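Local coordinates for protein ADP-ribosylglycohydrolase (Thermus thermophilus, PDB 2YZV) that belongs to the all-helical ADP-ribosylglycohydrolase family and holds two magnesium ions in a single-chain fold, at residues E6-R11 against A292-S297; R133-V138 against Y259-G264; A140-P145 against A178-P183. One frame throughout, in Å; residues are numbered along the deposited sequence.

Interaction 1 (E6-R11 against A292-S297); sequences ERQDRR and ALYRMS
Tyr294 reaches out from helix 283-298 and lays its ring against Arg11 of helix 4-26, an example of how an aromatic side chain can join two helices with no hydrogen bond between segments 6-11 and 292-297. The aliphatic part of Arg11 does the touching first: Arg11 CD lies over one face of the Tyr294 ring, 3.9 Å from its centroid, in a CH-pi contact. Further along the chain Arg11 NE comes within 3.3 Å of Tyr294 CE1; the two planes are 29° apart, and Tyr294 CE1 lies over one face of the Arg11 guanidinium, offset toward its rim. The other neighbours take different sides. Gln8 CG comes to the ring edge, 3.8 Å from Tyr294 CE2, while the hydroxyl end of the tyrosine slides in beside Arg7, with Tyr294 OH 3.4 Å from Arg7 CB.

Two torsions set this up. Tyr294 holds CG anti to its backbone N (chi1 178°), which sends the ring across to the other helix, and Arg11 bends at chi2 (71°), which brings CG and CD over the ring face on an oblique path. Arg11 is then fixed from its polar end: Arg11 NH1 donates to Arg7 O at 2.9 Å, within the guanidinium plane though above the plane of the carbonyl, and NH2 pairs with Glu142. Leu179, on helix 162-179, and Leu139, on helix 135-141, also pack on this arginine.

The helices near the two termini thus meet through a buried tyrosine and a buried arginine, the latter in two roles. Its methylenes serve as a nonpolar surface for the tyrosine, and its charge is probably balanced in part by Glu142.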
loop_
_atom_site.group_PDB
_atom_site.type_symbol
_atom_site.label_atom_id
_atom_site.label_comp_id
_atom_site.label_asym_id
_atom_site.label_seq_id
_atom_site.Cartn_x
_atom_site.Cartn_y
_atom_site.Cartn_z
ATOM N N GLU A 6 -9.716 -19.942 -2.454
ATOM C CA GLU A 6 -9.117 -19.437 -1.223
ATOM C C GLU A 6 -7.847 -18.644 -1.519
ATOM O O GLU A 6 -7.612 -17.587 -0.929
ATOM C CB GLU A 6 -8.803 -20.615 -0.290
ATOM C CG GLU A 6 -8.361 -20.250 1.130
ATOM C CD GLU A 6 -6.889 -19.880 1.231
ATOM O OE1 GLU A 6 -6.066 -20.493 0.521
ATOM O OE2 GLU A 6 -6.554 -18.991 2.039
ATOM N N ARG A 7 -7.034 -19.156 -2.437
ATOM C CA ARG A 7 -5.792 -18.491 -2.805
ATOM C C ARG A 7 -6.062 -17.203 -3.577
ATOM O O ARG A 7 -5.417 -16.180 -3.333
ATOM C CB ARG A 7 -4.906 -19.432 -3.629
ATOM C CG ARG A 7 -4.356 -20.609 -2.828
ATOM C CD ARG A 7 -3.286 -21.369 -3.600
ATOM N NE ARG A 7 -3.835 -22.216 -4.657
ATOM C CZ ARG A 7 -4.501 -23.346 -4.441
ATOM N NH1 ARG A 7 -4.706 -23.775 -3.202
ATOM N NH2 ARG A 7 -4.959 -24.052 -5.465
ATOM N N GLN A 8 -7.016 -17.247 -4.501
ATOM C CA GLN A 8 -7.360 -16.061 -5.279
ATOM C C GLN A 8 -7.893 -14.984 -4.342
ATOM O O GLN A 8 -7.617 -13.795 -4.520
ATOM C CB GLN A 8 -8.435 -16.382 -6.323
ATOM C CG GLN A 8 -8.022 -17.365 -7.403
ATOM C CD GLN A 8 -9.098 -17.530 -8.460
ATOM O OE1 GLN A 8 -10.279 -17.668 -8.141
ATOM N NE2 GLN A 8 -8.695 -17.523 -9.725
ATOM N N ASP A 9 -8.659 -15.418 -3.344
ATOM C CA ASP A 9 -9.270 -14.525 -2.365
ATOM C C ASP A 9 -8.241 -13.621 -1.683
ATOM O O ASP A 9 -8.526 -12.457 -1.384
ATOM C CB ASP A 9 -10.013 -15.356 -1.312
ATOM C CG ASP A 9 -10.920 -14.519 -0.429
ATOM O OD1 ASP A 9 -10.977 -14.789 0.787
ATOM O OD2 ASP A 9 -11.593 -13.604 -0.950
ATOM N N ARG A 10 -7.046 -14.153 -1.441
ATOM C CA ARG A 10 -6.000 -13.371 -0.792
ATOM C C ARG A 10 -5.444 -12.282 -1.705
ATOM O O ARG A 10 -5.186 -11.158 -1.259
ATOM C CB ARG A 10 -4.852 -14.276 -0.338
ATOM C CG ARG A 10 -5.203 -15.245 0.780
ATOM C CD ARG A 10 -3.972 -16.046 1.175
ATOM N NE ARG A 10 -4.238 -17.012 2.239
ATOM C CZ ARG A 10 -4.429 -16.694 3.515
ATOM N NH1 ARG A 10 -4.386 -15.426 3.904
ATOM N NH2 ARG A 10 -4.666 -17.649 4.408
ATOM N N ARG A 11 -5.239 -12.612 -2.976
ATOM C CA ARG A 11 -4.709 -11.635 -3.919
ATOM C C ARG A 11 -5.741 -10.543 -4.181
ATOM O O ARG A 11 -5.403 -9.361 -4.226
ATOM C CB ARG A 11 -4.298 -12.311 -5.232
ATOM C CG ARG A 11 -2.959 -13.051 -5.171
ATOM C CD ARG A 11 -3.042 -14.324 -4.339
ATOM N NE ARG A 11 -1.738 -14.964 -4.181
ATOM C CZ ARG A 11 -1.541 -16.088 -3.497
ATOM N NH1 ARG A 11 -2.565 -16.695 -2.909
ATOM N NH2 ARG A 11 -0.322 -16.603 -3.390
ATOM N N ALA A 292 -5.627 -11.049 -12.939
ATOM C CA ALA A 292 -4.669 -11.097 -14.042
ATOM C C ALA A 292 -3.242 -11.139 -13.497
ATOM O O ALA A 292 -2.403 -11.912 -13.968
ATOM C CB ALA A 292 -4.854 -9.886 -14.949
ATOM N N LEU A 293 -2.969 -10.310 -12.495
ATOM C CA LEU A 293 -1.642 -10.271 -11.894
ATOM C C LEU A 293 -1.309 -11.595 -11.213
ATOM O O LEU A 293 -0.182 -12.081 -11.304
ATOM C CB LEU A 293 -1.558 -9.119 -10.885
ATOM C CG LEU A 293 -1.630 -7.706 -11.475
ATOM C CD1 LEU A 293 -1.929 -6.704 -10.367
ATOM C CD2 LEU A 293 -0.327 -7.361 -12.183
ATOM N N TYR A 294 -2.291 -12.183 -10.536
ATOM C CA TYR A 294 -2.076 -13.452 -9.855
ATOM C C TYR A 294 -1.769 -14.564 -10.858
ATOM O O TYR A 294 -0.860 -15.367 -10.648
ATOM C CB TYR A 294 -3.304 -13.810 -9.013
ATOM C CG TYR A 294 -3.203 -15.135 -8.292
ATOM C CD1 TYR A 294 -2.030 -15.509 -7.630
ATOM C CD2 TYR A 294 -4.283 -16.016 -8.266
ATOM C CE1 TYR A 294 -1.936 -16.731 -6.965
ATOM C CE2 TYR A 294 -4.202 -17.238 -7.599
ATOM C CZ TYR A 294 -3.026 -17.589 -6.954
ATOM O OH TYR A 294 -2.940 -18.802 -6.305
ATOM N N ARG A 295 -2.518 -14.602 -11.954
ATOM C CA ARG A 295 -2.301 -15.621 -12.980
ATOM C C ARG A 295 -0.899 -15.457 -13.556
ATOM O O ARG A 295 -0.257 -16.429 -13.956
ATOM C CB ARG A 295 -3.337 -15.479 -14.098
ATOM C CG ARG A 295 -4.778 -15.486 -13.604
ATOM C CD ARG A 295 -5.755 -15.141 -14.721
ATOM N NE ARG A 295 -6.018 -16.277 -15.601
ATOM C CZ ARG A 295 -6.721 -17.348 -15.244
ATOM N NH1 ARG A 295 -7.233 -17.432 -14.023
ATOM N NH2 ARG A 295 -6.913 -18.338 -16.107
ATOM N N MET A 296 -0.433 -14.215 -13.589
ATOM C CA MET A 296 0.890 -13.894 -14.104
ATOM C C MET A 296 1.979 -14.484 -13.206
ATOM O O MET A 296 3.038 -14.889 -13.684
ATOM C CB MET A 296 1.046 -12.372 -14.190
ATOM C CG MET A 296 2.314 -11.893 -14.870
ATOM S SD MET A 296 2.355 -10.088 -14.998
ATOM C CE MET A 296 4.124 -9.779 -14.991
ATOM N N SER A 297 1.707 -14.542 -11.906
ATOM C CA SER A 297 2.669 -15.073 -10.946
ATOM C C SER A 297 2.773 -16.590 -11.015
ATOM O O SER A 297 3.761 -17.170 -10.566
ATOM C CB SER A 297 2.282 -14.672 -9.518
ATOM O OG SER A 297 1.175 -15.430 -9.052
#

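Interaction 2 (R133-V138 against Y259-G264); sequences RLAPLV and YGQLAG
Gln261 spends both ends of its amide on main-chain groups: Gln261 OE1 accepts from Ala135 N at 2.8 Å, and NE2 donates to Leu131 O and, one turn back in its own helix, to Ala257 O. Three bonds therefore grip one side-chain amide in the interior of this all-helical ADP-ribosylglycohydrolase fold, where helix 252-267 passes the beginning of helix 135-141. The case illustrates how a buried glutamine can serve main-chain groups at a break between helices, since Leu131 belongs to the short helix 129-132 and Ala135 follows four residues later.

The bond to Ala135 is bent moderately, with an N-H...O angle of 147°, and the donor stands tilted 32° from the plane of the amide carbonyl. Gln261 reaches it with a chain extended beyond CG (chi2 171°), pointing from its own helix toward the other segment. Because NE2 is held as well, the amide is hindered from turning about the CG-CD bond, and oxygen and nitrogen have distinct places.

Two nonpolar carbons lie near the same oxygen. One is Leu134 CB, 3.6 Å from Gln261 OE1, and the Leu134 side chain continues onto Thr168 and Leu171 of helix 162-179. Leu18, from helix 4-26, packs on both Ala135 and Gln261, while Leu175 touches the glutamine from helix 162-179. Arg133, next in the chain before Leu134, turns instead to Gln61, Ala154 and Thr158. The methyl of Ala135 completes the contact, Ala135 CB lying 3.4 Å from Gln261 OE1 and 3.9 Å from Gln261 CG.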
loop_
_atom_site.group_PDB
_atom_site.type_symbol
_atom_site.label_atom_id
_atom_site.label_comp_id
_atom_site.label_asym_id
_atom_site.label_seq_id
_atom_site.Cartn_x
_atom_site.Cartn_y
_atom_site.Cartn_z
ATOM N N ARG A 133 1.261 1.910 -3.087
ATOM C CA ARG A 133 0.988 1.295 -4.383
ATOM C C ARG A 133 1.621 -0.079 -4.593
ATOM O O ARG A 133 1.526 -0.641 -5.685
ATOM C CB ARG A 133 1.497 2.232 -5.487
ATOM C CG ARG A 133 3.031 2.347 -5.487
ATOM C CD ARG A 133 3.576 3.456 -6.390
ATOM N NE ARG A 133 5.039 3.462 -6.347
ATOM C CZ ARG A 133 5.790 4.556 -6.252
ATOM N NH1 ARG A 133 5.226 5.756 -6.193
ATOM N NH2 ARG A 133 7.110 4.446 -6.196
ATOM N N LEU A 134 2.242 -0.621 -3.550
ATOM C CA LEU A 134 2.958 -1.897 -3.620
ATOM C C LEU A 134 2.272 -3.206 -4.043
ATOM O O LEU A 134 2.800 -3.926 -4.892
ATOM C CB LEU A 134 3.654 -2.156 -2.282
ATOM C CG LEU A 134 5.179 -2.301 -2.219
ATOM C CD1 LEU A 134 5.513 -3.290 -1.116
ATOM C CD2 LEU A 134 5.751 -2.788 -3.541
ATOM N N ALA A 135 1.123 -3.522 -3.450
ATOM C CA ALA A 135 0.408 -4.772 -3.731
ATOM C C ALA A 135 0.493 -5.355 -5.146
ATOM O O ALA A 135 0.818 -6.533 -5.309
ATOM C CB ALA A 135 -1.058 -4.635 -3.319
ATOM N N PRO A 136 0.200 -4.556 -6.183
ATOM C CA PRO A 136 0.274 -5.097 -7.549
ATOM C C PRO A 136 1.590 -5.814 -7.873
ATOM O O PRO A 136 1.591 -6.860 -8.531
ATOM C CB PRO A 136 0.058 -3.861 -8.417
ATOM C CG PRO A 136 -0.862 -3.029 -7.578
ATOM C CD PRO A 136 -0.238 -3.148 -6.201
ATOM N N LEU A 137 2.704 -5.255 -7.413
ATOM C CA LEU A 137 4.005 -5.860 -7.674
ATOM C C LEU A 137 4.123 -7.236 -7.040
ATOM O O LEU A 137 4.591 -8.183 -7.680
ATOM C CB LEU A 137 5.134 -4.969 -7.147
ATOM C CG LEU A 137 6.545 -5.557 -7.248
ATOM C CD1 LEU A 137 6.892 -5.842 -8.701
ATOM C CD2 LEU A 137 7.540 -4.576 -6.651
ATOM N N VAL A 138 3.710 -7.351 -5.781
ATOM C CA VAL A 138 3.800 -8.633 -5.086
ATOM C C VAL A 138 2.834 -9.662 -5.674
ATOM O O VAL A 138 3.149 -10.855 -5.732
ATOM C CB VAL A 138 3.534 -8.463 -3.569
ATOM C CG1 VAL A 138 3.593 -9.816 -2.869
ATOM C CG2 VAL A 138 4.572 -7.521 -2.966
ATOM N N TYR A 259 -2.522 -0.640 5.421
ATOM C CA TYR A 259 -3.194 -1.625 6.262
ATOM C C TYR A 259 -4.061 -2.519 5.378
ATOM O O TYR A 259 -4.100 -3.738 5.547
ATOM C CB TYR A 259 -4.093 -0.941 7.297
ATOM C CG TYR A 259 -5.035 -1.908 7.986
ATOM C CD1 TYR A 259 -4.628 -2.632 9.105
ATOM C CD2 TYR A 259 -6.303 -2.161 7.462
ATOM C CE1 TYR A 259 -5.457 -3.589 9.680
ATOM C CE2 TYR A 259 -7.138 -3.116 8.025
ATOM C CZ TYR A 259 -6.709 -3.829 9.132
ATOM O OH TYR A 259 -7.514 -4.811 9.667
ATOM N N GLY A 260 -4.762 -1.894 4.437
ATOM C CA GLY A 260 -5.643 -2.625 3.543
ATOM C C GLY A 260 -4.957 -3.717 2.748
ATOM O O GLY A 260 -5.519 -4.796 2.552
ATOM N N GLN A 261 -3.748 -3.435 2.277
ATOM C CA GLN A 261 -2.983 -4.408 1.509
ATOM C C GLN A 261 -2.608 -5.608 2.365
ATOM O O GLN A 261 -2.798 -6.754 1.959
ATOM C CB GLN A 261 -1.703 -3.774 0.974
ATOM C CG GLN A 261 -1.929 -2.714 -0.076
ATOM C CD GLN A 261 -0.656 -1.987 -0.410
ATOM O OE1 GLN A 261 0.256 -2.547 -1.024
ATOM N NE2 GLN A 261 -0.574 -0.732 0.007
ATOM N N LEU A 262 -2.066 -5.337 3.548
ATOM C CA LEU A 262 -1.640 -6.405 4.446
ATOM C C LEU A 262 -2.811 -7.199 4.989
ATOM O O LEU A 262 -2.810 -8.427 4.924
ATOM C CB LEU A 262 -0.817 -5.830 5.604
ATOM C CG LEU A 262 -0.336 -6.814 6.679
ATOM C CD1 LEU A 262 0.502 -7.925 6.049
ATOM C CD2 LEU A 262 0.476 -6.056 7.720
ATOM N N ALA A 263 -3.805 -6.497 5.521
ATOM C CA ALA A 263 -4.984 -7.155 6.079
ATOM C C ALA A 263 -5.806 -7.830 4.979
ATOM O O ALA A 263 -6.444 -8.856 5.217
ATOM C CB ALA A 263 -5.834 -6.142 6.840
ATOM N N GLY A 264 -5.785 -7.262 3.775
ATOM C CA GLY A 264 -6.525 -7.858 2.673
ATOM C C GLY A 264 -5.923 -9.199 2.289
ATOM O O GLY A 264 -6.638 -10.170 2.022
#

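Interaction 3 (A140-P145 against A178-P183); sequences AYENHP and ALRGAP
Arg180 presents the edge of its guanidinium group to two consecutive residues, Glu142 and Asn143, which meet it at quite different tilts. The amide of Asn143 lies almost in the guanidinium plane, only 14° from it, and Asn143 OD1 takes a hydrogen bond from Arg180 NH2 at 3.0 Å on a lone pair in the carbonyl plane. The carboxylate of Glu142, by contrast, is rotated 63° from the guanidinium. It still places OE2 in that plane, forming a salt bridge in which Glu142 OE2 accepts from Arg180 NE at 2.9 Å through its anti lone pair, with a nearly straight N-H...O angle of 163°. Here two neighbouring residues share one arginine, each taking a different nitrogen.

The arginine gets there by a chain extended from CG to NE, and Glu142 OE2 also touches Arg180 CG at 3.3 Å. Glu142 has CG anti to the backbone N, reaching across to the other segment from the type I turn Tyr141 to His144. Arg180 comes from the end of helix 162-179, where Gly181, with positive phi, closes a Schellman motif.

Both residues have a second partner through another atom: Glu142 turns its other oxygen to Arg11, and Asn143 ND2 makes a weak hydrogen bond to Ser297 O. The carboxylate thus lies between two arginines, one buried and one exposed, an arrangement that would be expected to stabilise its ionised form.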
loop_
_atom_site.group_PDB
_atom_site.type_symbol
_atom_site.label_atom_id
_atom_site.label_comp_id
_atom_site.label_asym_id
_atom_site.label_seq_id
_atom_site.Cartn_x
_atom_site.Cartn_y
_atom_site.Cartn_z
ATOM N N ALA A 140 1.967 -10.093 -8.769
ATOM C CA ALA A 140 2.526 -10.656 -9.996
ATOM C C ALA A 140 3.911 -11.275 -9.848
ATOM O O ALA A 140 4.233 -12.245 -10.533
ATOM C CB ALA A 140 2.553 -9.589 -11.087
ATOM N N TYR A 141 4.731 -10.734 -8.956
ATOM C CA TYR A 141 6.087 -11.251 -8.780
ATOM C C TYR A 141 6.336 -11.921 -7.433
ATOM O O TYR A 141 7.467 -11.996 -6.959
ATOM C CB TYR A 141 7.092 -10.117 -9.012
ATOM C CG TYR A 141 7.213 -9.737 -10.468
ATOM C CD1 TYR A 141 8.095 -10.413 -11.311
ATOM C CD2 TYR A 141 6.413 -8.736 -11.017
ATOM C CE1 TYR A 141 8.178 -10.107 -12.660
ATOM C CE2 TYR A 141 6.487 -8.422 -12.374
ATOM C CZ TYR A 141 7.372 -9.113 -13.188
ATOM O OH TYR A 141 7.449 -8.823 -14.531
ATOM N N GLU A 142 5.264 -12.433 -6.839
ATOM C CA GLU A 142 5.322 -13.107 -5.546
ATOM C C GLU A 142 6.449 -14.132 -5.435
ATOM O O GLU A 142 7.155 -14.193 -4.430
ATOM C CB GLU A 142 4.004 -13.837 -5.278
ATOM C CG GLU A 142 3.948 -14.529 -3.927
ATOM C CD GLU A 142 2.944 -15.664 -3.896
ATOM O OE1 GLU A 142 1.895 -15.544 -4.559
ATOM O OE2 GLU A 142 3.203 -16.671 -3.203
ATOM N N ASN A 143 6.608 -14.931 -6.482
ATOM C CA ASN A 143 7.596 -16.002 -6.479
ATOM C C ASN A 143 8.978 -15.677 -7.027
ATOM O O ASN A 143 9.868 -16.531 -7.013
ATOM C CB ASN A 143 7.006 -17.198 -7.223
ATOM C CG ASN A 143 5.598 -17.512 -6.769
ATOM O OD1 ASN A 143 5.362 -17.759 -5.588
ATOM N ND2 ASN A 143 4.653 -17.491 -7.701
ATOM N N HIS A 144 9.166 -14.452 -7.504
ATOM C CA HIS A 144 10.458 -14.057 -8.046
ATOM C C HIS A 144 11.505 -14.035 -6.933
ATOM O O HIS A 144 11.285 -13.461 -5.869
ATOM C CB HIS A 144 10.370 -12.676 -8.691
ATOM C CG HIS A 144 11.517 -12.367 -9.603
ATOM N ND1 HIS A 144 11.418 -12.439 -10.975
ATOM C CD2 HIS A 144 12.796 -12.016 -9.335
ATOM C CE1 HIS A 144 12.588 -12.145 -11.513
ATOM N NE2 HIS A 144 13.441 -11.885 -10.541
ATOM N N PRO A 145 12.664 -14.668 -7.165
ATOM C CA PRO A 145 13.725 -14.701 -6.157
ATOM C C PRO A 145 14.236 -13.311 -5.772
ATOM O O PRO A 145 14.742 -13.114 -4.669
ATOM C CB PRO A 145 14.804 -15.552 -6.827
ATOM C CG PRO A 145 14.618 -15.236 -8.280
ATOM C CD PRO A 145 13.112 -15.294 -8.422
ATOM N N ALA A 178 2.067 -13.027 3.813
ATOM C CA ALA A 178 0.641 -13.048 4.089
ATOM C C ALA A 178 -0.111 -13.807 2.997
ATOM O O ALA A 178 -1.008 -14.598 3.290
ATOM C CB ALA A 178 0.104 -11.617 4.212
ATOM N N LEU A 179 0.256 -13.572 1.739
ATOM C CA LEU A 179 -0.401 -14.245 0.619
ATOM C C LEU A 179 -0.190 -15.752 0.673
ATOM O O LEU A 179 -1.002 -16.521 0.154
ATOM C CB LEU A 179 0.129 -13.708 -0.711
ATOM C CG LEU A 179 -0.275 -12.278 -1.078
ATOM C CD1 LEU A 179 0.494 -11.836 -2.316
ATOM C CD2 LEU A 179 -1.782 -12.203 -1.314
ATOM N N ARG A 180 0.901 -16.161 1.305
ATOM C CA ARG A 180 1.228 -17.574 1.419
ATOM C C ARG A 180 0.629 -18.229 2.653
ATOM O O ARG A 180 0.880 -19.404 2.927
ATOM C CB ARG A 180 2.742 -17.754 1.387
ATOM C CG ARG A 180 3.316 -17.451 0.014
ATOM C CD ARG A 180 4.823 -17.545 -0.025
ATOM N NE ARG A 180 5.309 -17.452 -1.397
ATOM C CZ ARG A 180 6.589 -17.511 -1.744
ATOM N NH1 ARG A 180 7.522 -17.661 -0.814
ATOM N NH2 ARG A 180 6.934 -17.430 -3.025
ATOM N N GLY A 181 -0.168 -17.467 3.395
ATOM C CA GLY A 181 -0.819 -18.008 4.570
ATOM C C GLY A 181 -0.091 -17.912 5.893
ATOM O O GLY A 181 -0.504 -18.545 6.866
ATOM N N ALA A 182 0.981 -17.131 5.952
ATOM C CA ALA A 182 1.722 -16.989 7.199
ATOM C C ALA A 182 0.815 -16.401 8.279
ATOM O O ALA A 182 -0.007 -15.524 8.007
ATOM C CB ALA A 182 2.941 -16.092 6.990
ATOM N N PRO A 183 0.950 -16.884 9.524
ATOM C CA PRO A 183 0.128 -16.391 10.632
ATOM C C PRO A 183 0.515 -14.986 11.089
ATOM O O PRO A 183 1.651 -14.548 10.884
ATOM C CB PRO A 183 0.351 -17.445 11.713
ATOM C CG PRO A 183 1.770 -17.837 11.494
ATOM C CD PRO A 183 1.857 -17.954 9.975
#

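In the fold
The three contacts show chemistry changing with depth. Interaction 2 has its centre about 5 Å from the centre of the chain and is fully buried, with an uncharged amide serving main-chain groups; interactions 1 and 3, with centres about 17 and 15 Å out, are only partly buried and rely on arginines, one chiefly through its packing on a ring, the other through ionic and polar bonds. Interactions 2 and 3 use the two ends of helix 135-141. Interaction 3 meets interaction 1 through the salt bridge Arg11 NH2 to Glu142 OE1, 2.7 Å long, whereas interaction 2 joins its neighbours by nonpolar packing, Val138 on Leu179 and Pro136 on Leu293.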